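Local coordinates for MMACHC-like protein (Caenorhabditis elegans, PDB 5UJC) that binds methylcobalamin and probably reduces cyanocobalamin to cob(II)alamin with FAD or FMN and NADPH, and dealkylates alkylcobalamins with glutathione, at residues A[71-76]-A[255-260]; A[104-109]-A[116-121]. One frame throughout, in Å; residues are numbered along the deposited sequence.

Interaction 1: residues A[71-76]-A[255-260]; sequences KWVVQK and ERWEVL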
ATOM      1  N   LYS A  71      17.942   1.899   5.965  1.00 10.96           N
ATOM      2  CA  LYS A  71      19.219   1.570   5.321  1.00 12.47           C
ATOM      3  C   LYS A  71      19.493   2.501   4.127  1.00 12.51           C
ATOM      4  O   LYS A  71      20.629   2.973   3.939  1.00 13.80           O
ATOM      5  CB  LYS A  71      19.238   0.122   4.883  1.00 16.12           C
ATOM      6  CG  LYS A  71      19.359  -0.856   6.011  1.00 20.75           C
ATOM      7  CD  LYS A  71      19.321  -2.293   5.522  1.00 31.49           C
ATOM      8  CE  LYS A  71      19.017  -3.269   6.656  1.00 37.48           C
ATOM      9  NZ  LYS A  71      18.926  -4.673   6.149  1.00 58.95           N
ATOM     10  N   TRP A  72      18.455   2.779   3.347  1.00 11.53           N
ATOM     11  CA  TRP A  72      18.579   3.606   2.175  1.00 11.16           C
ATOM     12  C   TRP A  72      18.939   5.055   2.574  1.00 10.53           C
ATOM     13  O   TRP A  72      19.818   5.673   1.961  1.00 10.90           O
ATOM     14  CB  TRP A  72      17.277   3.536   1.363  1.00 12.29           C
ATOM     15  CG  TRP A  72      17.263   4.338   0.080  1.00 13.17           C
ATOM     16  CD1 TRP A  72      17.508   3.864  -1.199  1.00 14.77           C
ATOM     17  CD2 TRP A  72      16.809   5.687  -0.079  1.00 13.42           C
ATOM     18  NE1 TRP A  72      17.304   4.864  -2.120  1.00 14.69           N
ATOM     19  CE2 TRP A  72      16.876   5.992  -1.476  1.00 13.30           C
ATOM     20  CE3 TRP A  72      16.387   6.680   0.811  1.00 13.28           C
ATOM     21  CZ2 TRP A  72      16.519   7.252  -1.993  1.00 15.18           C
ATOM     22  CZ3 TRP A  72      16.026   7.940   0.292  1.00 15.60           C
ATOM     23  CH2 TRP A  72      16.087   8.204  -1.103  1.00 16.04           C
ATOM     24  N   VAL A  73      18.289   5.577   3.621  1.00  9.88           N
ATOM     25  CA  VAL A  73      18.572   6.943   4.076  1.00 10.13           C
ATOM     26  C   VAL A  73      20.012   7.050   4.607  1.00 10.27           C
ATOM     27  O   VAL A  73      20.705   8.039   4.346  1.00 11.12           O
ATOM     28  CB  VAL A  73      17.584   7.376   5.159  1.00 11.45           C
ATOM     29  CG1 VAL A  73      18.027   8.658   5.815  1.00 12.87           C
ATOM     30  CG2 VAL A  73      16.206   7.543   4.573  1.00 12.21           C
ATOM     31  N   VAL A  74      20.458   6.034   5.333  1.00 10.00           N
ATOM     32  CA  VAL A  74      21.847   6.006   5.824  1.00 11.53           C
ATOM     33  C   VAL A  74      22.816   6.085   4.653  1.00 12.19           C
ATOM     34  O   VAL A  74      23.787   6.882   4.662  1.00 13.15           O
ATOM     35  CB  VAL A  74      22.099   4.761   6.690  1.00 14.21           C
ATOM     36  CG1 VAL A  74      23.590   4.591   6.987  1.00 17.15           C
ATOM     37  CG2 VAL A  74      21.318   4.885   7.987  1.00 15.84           C
ATOM     38  N   GLN A  75      22.563   5.290   3.622  1.00 12.35           N
ATOM     39  CA  GLN A  75      23.456   5.271   2.472  1.00 13.63           C
ATOM     40  C   GLN A  75      23.416   6.604   1.724  1.00 11.96           C
ATOM     41  O   GLN A  75      24.448   7.113   1.305  1.00 13.27           O
ATOM     42  CB  GLN A  75      23.080   4.128   1.524  1.00 15.94           C
ATOM     43  CG  GLN A  75      24.044   3.963   0.354  1.00 19.65           C
ATOM     44  CD  GLN A  75      25.453   3.631   0.828  1.00 21.80           C
ATOM     45  OE1 GLN A  75      25.661   2.632   1.510  1.00 29.19           O
ATOM     46  NE2 GLN A  75      26.418   4.476   0.484  1.00 25.51           N
ATOM     47  N   LYS A  76      22.218   7.151   1.505  1.00 11.59           N
ATOM     48  CA  LYS A  76      22.123   8.417   0.805  1.00 11.82           C
ATOM     49  C   LYS A  76      22.825   9.526   1.556  1.00 12.16           C
ATOM     50  O   LYS A  76      23.417  10.407   0.947  1.00 13.39           O
ATOM     51  CB  LYS A  76      20.664   8.778   0.519  1.00 13.09           C
ATOM     52  CG  LYS A  76      20.024   7.898  -0.526  1.00 16.06           C
ATOM     53  CD  LYS A  76      20.596   8.187  -1.908  1.00 18.95           C
ATOM     54  CE  LYS A  76      20.018   7.320  -2.977  1.00 22.03           C
ATOM     55  NZ  LYS A  76      20.699   7.633  -4.267  1.00 30.49           N
ATOM     56  N   GLU A 255       7.508  18.635   6.943  1.00 17.59           N
ATOM     57  CA  GLU A 255       7.958  18.565   8.337  1.00 18.32           C
ATOM     58  C   GLU A 255       8.604  17.225   8.677  1.00 15.54           C
ATOM     59  O   GLU A 255       9.000  16.994   9.827  1.00 18.17           O
ATOM     60  CB  GLU A 255       6.769  18.777   9.278  1.00 23.67           C
ATOM     61  CG  GLU A 255       6.132  20.141   9.186  1.00 27.34           C
ATOM     62  CD  GLU A 255       4.880  20.269  10.054  1.00 34.25           C
ATOM     63  OE1 GLU A 255       4.676  19.428  10.984  1.00 42.62           O
ATOM     64  OE2 GLU A 255       4.092  21.187   9.790  1.00 44.98           O
ATOM     65  N   ARG A 256       8.723  16.338   7.701  1.00 13.82           N
ATOM     66  CA  ARG A 256       9.092  14.948   8.014  1.00 14.45           C
ATOM     67  C   ARG A 256      10.573  14.697   8.146  1.00 13.93           C
ATOM     68  O   ARG A 256      10.966  13.807   8.869  1.00 14.24           O
ATOM     69  CB  ARG A 256       8.550  14.015   6.972  1.00 12.93           C
ATOM     70  CG  ARG A 256       7.045  13.872   6.993  1.00 13.14           C
ATOM     71  CD  ARG A 256       6.631  12.938   5.923  1.00 12.87           C
ATOM     72  NE  ARG A 256       5.198  12.798   5.851  1.00 12.38           N
ATOM     73  CZ  ARG A 256       4.582  12.009   4.988  1.00 12.53           C
ATOM     74  NH1 ARG A 256       5.291  11.350   4.069  1.00 12.88           N
ATOM     75  NH2 ARG A 256       3.262  11.847   5.041  1.00 14.27           N
ATOM     76  N   TRP A 257      11.389  15.367   7.342  1.00 15.92           N
ATOM     77  CA  TRP A 257      12.828  15.016   7.287  1.00 14.99           C
ATOM     78  C   TRP A 257      13.474  15.061   8.677  1.00 13.53           C
ATOM     79  O   TRP A 257      14.273  14.215   8.997  1.00 14.49           O
ATOM     80  CB  TRP A 257      13.621  15.914   6.308  1.00 16.19           C
ATOM     81  CG  TRP A 257      13.875  15.283   4.936  1.00 16.05           C
ATOM     82  CD1 TRP A 257      13.456  15.758   3.721  1.00 17.45           C
ATOM     83  CD2 TRP A 257      14.676  14.117   4.653  1.00 16.40           C
ATOM     84  NE1 TRP A 257      13.916  14.948   2.711  1.00 17.45           N
ATOM     85  CE2 TRP A 257      14.679  13.943   3.250  1.00 16.86           C
ATOM     86  CE3 TRP A 257      15.369  13.209   5.443  1.00 19.84           C
ATOM     87  CZ2 TRP A 257      15.356  12.892   2.623  1.00 18.30           C
ATOM     88  CZ3 TRP A 257      16.054  12.141   4.804  1.00 23.74           C
ATOM     89  CH2 TRP A 257      16.028  12.001   3.415  1.00 23.34           C
ATOM     90  N   GLU A 258      13.080  16.018   9.513  1.00 14.75           N
ATOM     91  CA  GLU A 258      13.679  16.138  10.837  1.00 14.13           C
ATOM     92  C   GLU A 258      13.410  14.916  11.732  1.00 11.73           C
ATOM     93  O   GLU A 258      14.232  14.593  12.616  1.00 15.19           O
ATOM     94  CB  GLU A 258      13.247  17.430  11.538  1.00 17.42           C
ATOM     95  CG  GLU A 258      13.957  18.688  11.021  1.00 22.92           C
ATOM     96  CD  GLU A 258      15.482  18.644  11.153  1.00 24.35           C
ATOM     97  OE1 GLU A 258      16.012  18.063  12.141  1.00 22.88           O
ATOM     98  OE2 GLU A 258      16.156  19.234  10.288  1.00 26.37           O
ATOM     99  N   VAL A 259      12.331  14.190  11.456  1.00 11.49           N
ATOM    100  CA  VAL A 259      12.046  12.942  12.172  1.00 11.13           C
ATOM    101  C   VAL A 259      13.166  11.897  11.935  1.00 12.43           C
ATOM    102  O   VAL A 259      13.442  11.054  12.800  1.00 13.10           O
ATOM    103  CB  VAL A 259      10.656  12.389  11.757  1.00 12.42           C
ATOM    104  CG1 VAL A 259      10.371  11.055  12.416  1.00 13.82           C
ATOM    105  CG2 VAL A 259       9.573  13.393  12.118  1.00 13.97           C
ATOM    106  N   LEU A 260      13.826  11.983  10.772  1.00  9.95           N
ATOM    107  CA  LEU A 260      14.840  11.012  10.382  1.00  9.83           C
ATOM    108  C   LEU A 260      16.253  11.375  10.800  1.00 10.31           C
ATOM    109  O   LEU A 260      17.149  10.535  10.699  1.00 11.28           O
ATOM    110  CB  LEU A 260      14.815  10.809   8.869  1.00 10.40           C
ATOM    111  CG  LEU A 260      13.473  10.411   8.286  1.00 12.26           C
ATOM    112  CD1 LEU A 260      13.633  10.112   6.801  1.00 14.49           C
ATOM    113  CD2 LEU A 260      12.828   9.191   8.976  1.00 15.36           C
TER
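V73 meets W257 at the rim of the indole. Its methyl CG1 lies near the ring plane, and CG1 is 4.1 Å from W257 CZ3. This is an edge contact, not a stack on the face. The two side chains run past each other in opposite directions. CG1 stands anti to the V73 backbone N (chi1 169°), which sends this branch out to the indole. The other branch, CG2, turns to L260. CG2 of V73 is 4.3 Å from CD1 of L260, a looser apolar touch. CG2 also lies in the plane of the W72 ring, at its edge, so this methyl sits between W72 and L260. L260 CD1 lies above the W257 plane, beside the CE3-CZ3 side, and is 3.7 Å from W257 CZ3. Thus CZ3 has V73 at its edge and L260 above the plane.

The polar end of W257 points elsewhere. Its NE1 is hydrogen-bonded to V90 O, and its ring meets F83 with the planes at about 80°. W72 NE1 bonds to D100 OD2 on helix 93-109. Both tryptophans therefore have their N-H groups satisfied outside the contact.

The contact joins the middle of helix 62-80 to the first turn of helix 257-265, near the C-terminus. It is structural packing, away from the annotated sites. Only carbon atoms meet across it, so what joins the two helices here is probably dispersion and the burial of V73 and L260, and no polar bond between the segments fixes their spacing.

Interaction 2: residues A[104-109]-A[116-121]; sequences IMSEKL and FEILHD
L109, at the end of helix 93-109, packs a methyl on the face of F116, the residue before strand 117-120, an edge strand of the four-stranded antiparallel sheet. From CB, chi1 of 55° puts CG of F116 between the backbone N and the carbonyl carbon and turns the ring to the helix. CG and CD1 come first, both beneath L109 CD2. CD2 of the ring also lies under that methyl, and I118 CG1 lies in the ring plane beside the CD2-CE2 side. CE1 is 3.7 Å from L109 CG. The methyl CD2 of L109 sits almost over the ring centre, a CH-pi contact of 3.6 Å to the F116 centroid, 12° off the normal. CZ, the tip, is 3.7 Å from L109 CD2. CE2 lies 3.8 Å from S106 OG, which approaches at the ring edge. An alanine in place of F116 would probably leave L109 CD2 without its aromatic face and open a gap between L109 and I118. The strand leads on to D121, whose backbone O is hydrogen-bonded to methylcobalamin. S106 OG is itself hydrogen-bonded to L102 O one turn back, and lies 3.8 Å from I118 CD1.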
ATOM      1  N   ILE A 104      15.493  -2.128  -9.131  1.00 15.67           N
ATOM      2  CA  ILE A 104      16.335  -3.310  -8.872  1.00 16.80           C
ATOM      3  C   ILE A 104      15.555  -4.619  -9.120  1.00 15.96           C
ATOM      4  O   ILE A 104      16.048  -5.552  -9.770  1.00 19.12           O
ATOM      5  CB  ILE A 104      16.921  -3.256  -7.450  1.00 21.36           C
ATOM      6  CG1 ILE A 104      17.965  -2.113  -7.374  1.00 24.83           C
ATOM      7  CG2 ILE A 104      17.554  -4.594  -7.062  1.00 24.65           C
ATOM      8  CD1 ILE A 104      18.315  -1.676  -5.966  1.00 27.57           C
ATOM      9  N   MET A 105      14.322  -4.653  -8.631  1.00 13.58           N
ATOM     10  CA  MET A 105      13.457  -5.763  -8.863  1.00 13.10           C
ATOM     11  C   MET A 105      13.199  -5.958 -10.366  1.00 12.58           C
ATOM     12  O   MET A 105      13.241  -7.069 -10.863  1.00 14.27           O
ATOM     13  CB  MET A 105      12.136  -5.569  -8.112  1.00 13.12           C
ATOM     14  CG  MET A 105      11.153  -6.696  -8.260  1.00 14.37           C
ATOM     15  SD  MET A 105      10.143  -6.540  -9.734  1.00 17.50           S
ATOM     16  CE  MET A 105       9.133  -5.189  -9.241  1.00 20.63           C
ATOM     17  N   SER A 106      12.887  -4.864 -11.058  1.00 12.57           N
ATOM     18  CA  SER A 106      12.488  -4.915 -12.454  1.00 14.19           C
ATOM     19  C   SER A 106      13.588  -5.434 -13.337  1.00 15.50           C
ATOM     20  O   SER A 106      13.330  -6.121 -14.316  1.00 17.78           O
ATOM     21  CB  SER A 106      12.059  -3.520 -12.931  1.00 15.59           C
ATOM     22  OG  SER A 106      10.825  -3.149 -12.347  1.00 19.91           O
ATOM     23  N   GLU A 107      14.822  -5.110 -12.987  1.00 15.63           N
ATOM     24  CA  GLU A 107      15.975  -5.564 -13.755  1.00 18.13           C
ATOM     25  C   GLU A 107      16.079  -7.096 -13.755  1.00 17.41           C
ATOM     26  O   GLU A 107      16.427  -7.711 -14.764  1.00 20.92           O
ATOM     27  CB  GLU A 107      17.223  -4.942 -13.178  1.00 22.76           C
ATOM     28  CG  GLU A 107      17.357  -3.462 -13.535  1.00 36.30           C
ATOM     29  CD  GLU A 107      18.620  -2.824 -12.988  1.00 53.14           C
ATOM     30  OE1 GLU A 107      19.547  -3.571 -12.598  1.00 69.56           O
ATOM     31  OE2 GLU A 107      18.690  -1.564 -12.961  1.00 61.08           O
ATOM     32  N   LYS A 108      15.703  -7.711 -12.649  1.00 16.41           N
ATOM     33  CA  LYS A 108      15.640  -9.168 -12.589  1.00 15.66           C
ATOM     34  C   LYS A 108      14.345  -9.709 -13.221  1.00 13.39           C
ATOM     35  O   LYS A 108      14.367 -10.733 -13.917  1.00 15.05           O
ATOM     36  CB  LYS A 108      15.751  -9.651 -11.153  1.00 19.41           C
ATOM     37  CG  LYS A 108      17.059  -9.271 -10.464  1.00 26.96           C
ATOM     38  CD  LYS A 108      18.245  -9.973 -11.084  1.00 32.88           C
ATOM     39  CE  LYS A 108      19.516  -9.762 -10.256  1.00 38.78           C
ATOM     40  NZ  LYS A 108      20.741  -9.940 -11.072  1.00 46.13           N
ATOM     41  N   LEU A 109      13.216  -9.038 -12.954  1.00 13.05           N
ATOM     42  CA  LEU A 109      11.922  -9.494 -13.420  1.00 13.57           C
ATOM     43  C   LEU A 109      11.865  -9.547 -14.950  1.00 14.00           C
ATOM     44  O   LEU A 109      11.293 -10.463 -15.511  1.00 12.25           O
ATOM     45  CB  LEU A 109      10.814  -8.584 -12.881  1.00 13.84           C
ATOM     46  CG  LEU A 109       9.393  -8.938 -13.342  1.00 16.14           C
ATOM     47  CD1 LEU A 109       9.012 -10.340 -12.969  1.00 17.70           C
ATOM     48  CD2 LEU A 109       8.409  -7.956 -12.740  1.00 17.70           C
ATOM     49  N   PHE A 116       5.576  -6.063 -18.704  1.00 14.00           N
ATOM     50  CA  PHE A 116       4.717  -5.750 -17.588  1.00 13.94           C
ATOM     51  C   PHE A 116       4.524  -4.256 -17.423  1.00 14.07           C
ATOM     52  O   PHE A 116       5.334  -3.452 -17.878  1.00 17.11           O
ATOM     53  CB  PHE A 116       5.226  -6.370 -16.266  1.00 14.35           C
ATOM     54  CG  PHE A 116       6.636  -5.998 -15.912  1.00 14.77           C
ATOM     55  CD1 PHE A 116       7.716  -6.778 -16.368  1.00 15.52           C
ATOM     56  CD2 PHE A 116       6.903  -4.911 -15.097  1.00 17.66           C
ATOM     57  CE1 PHE A 116       9.011  -6.463 -16.021  1.00 18.10           C
ATOM     58  CE2 PHE A 116       8.209  -4.592 -14.756  1.00 21.77           C
ATOM     59  CZ  PHE A 116       9.262  -5.363 -15.230  1.00 21.84           C
ATOM     60  N   GLU A 117       3.406  -3.905 -16.809  1.00 14.22           N
ATOM     61  CA  GLU A 117       3.086  -2.524 -16.450  1.00 15.27           C
ATOM     62  C   GLU A 117       3.114  -2.384 -14.943  1.00 12.31           C
ATOM     63  O   GLU A 117       2.824  -3.345 -14.211  1.00 13.49           O
ATOM     64  CB  GLU A 117       1.679  -2.181 -16.951  1.00 19.19           C
ATOM     65  CG  GLU A 117       1.509  -2.335 -18.460  1.00 26.85           C
ATOM     66  CD  GLU A 117       2.361  -1.357 -19.260  1.00 32.83           C
ATOM     67  OE1 GLU A 117       2.619  -0.231 -18.766  1.00 38.79           O
ATOM     68  OE2 GLU A 117       2.741  -1.700 -20.395  1.00 40.87           O
ATOM     69  N   ILE A 118       3.497  -1.208 -14.473  1.00 14.00           N
ATOM     70  CA  ILE A 118       3.534  -0.932 -13.037  1.00 14.45           C
ATOM     71  C   ILE A 118       2.664   0.278 -12.738  1.00 13.34           C
ATOM     72  O   ILE A 118       2.812   1.329 -13.378  1.00 16.12           O
ATOM     73  CB  ILE A 118       4.986  -0.649 -12.507  1.00 18.86           C
ATOM     74  CG1 ILE A 118       5.978  -1.741 -12.944  1.00 24.84           C
ATOM     75  CG2 ILE A 118       4.937  -0.476 -10.978  1.00 23.13           C
ATOM     76  CD1 ILE A 118       7.367  -1.590 -12.333  1.00 37.38           C
ATOM     77  N   LEU A 119       1.730   0.110 -11.795  1.00 10.32           N
ATOM     78  CA  LEU A 119       0.869   1.205 -11.323  0.94 10.02           C
ATOM     79  C   LEU A 119       1.078   1.363  -9.839  1.00 10.51           C
ATOM     80  O   LEU A 119       1.065   0.390  -9.120  1.00 13.44           O
ATOM     81  CB  LEU A 119      -0.619   0.858 -11.596  0.94 11.94           C
ATOM     82  CG  LEU A 119      -1.013   0.801 -13.070  0.94 15.05           C
ATOM     83  CD1 LEU A 119      -2.471   0.366 -13.197  0.94 16.22           C
ATOM     84  CD2 LEU A 119      -0.807   2.157 -13.758  0.94 19.99           C
ATOM     85  N   HIS A 120       1.253   2.596  -9.382  1.00  9.41           N
ATOM     86  CA  HIS A 120       1.453   2.853  -7.948  1.00  8.36           C
ATOM     87  C   HIS A 120       0.186   3.314  -7.292  1.00  8.76           C
ATOM     88  O   HIS A 120      -0.765   3.738  -7.968  1.00  9.38           O
ATOM     89  CB  HIS A 120       2.544   3.897  -7.767  1.00  9.24           C
ATOM     90  CG  HIS A 120       3.795   3.558  -8.481  1.00 11.90           C
ATOM     91  ND1 HIS A 120       4.487   2.383  -8.253  1.00 14.13           N
ATOM     92  CD2 HIS A 120       4.438   4.188  -9.490  1.00 14.44           C
ATOM     93  CE1 HIS A 120       5.515   2.319  -9.089  1.00 17.61           C
ATOM     94  NE2 HIS A 120       5.518   3.412  -9.834  1.00 17.14           N
ATOM     95  N   ASP A 121       0.153   3.274  -5.969  1.00  8.48           N
ATOM     96  CA  ASP A 121      -1.002   3.830  -5.237  1.00  8.69           C
ATOM     97  C   ASP A 121      -1.266   5.310  -5.590  1.00  8.60           C
ATOM     98  O   ASP A 121      -2.408   5.746  -5.627  1.00 10.03           O
ATOM     99  CB  ASP A 121      -0.823   3.647  -3.712  1.00  8.96           C
ATOM    100  CG  ASP A 121       0.310   4.441  -3.153  1.00 10.66           C
ATOM    101  OD1 ASP A 121       1.445   4.266  -3.625  1.00 11.54           O
ATOM    102  OD2 ASP A 121       0.064   5.238  -2.229  1.00 12.78           O
TER

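How the interactions relate
Interaction 2 is nested inside the long chain loop closed by interaction 1. Their centres are 24 Å apart and their nearest atoms about 7 Å apart, so they do not touch. Helix 93-109 links them. Its early part, with P93, S96 and D100, packs on W257, W72 and K76 around interaction 1, and its last turns form one side of interaction 2. The two contacts differ in their relation to the cobalamin. The side chain of I118 is about 12 Å from the ligand, and strand 117-120 runs on to D121 in the pocket. The L260 side chain is about 14 Å away, and interaction 1 holds no pocket residue.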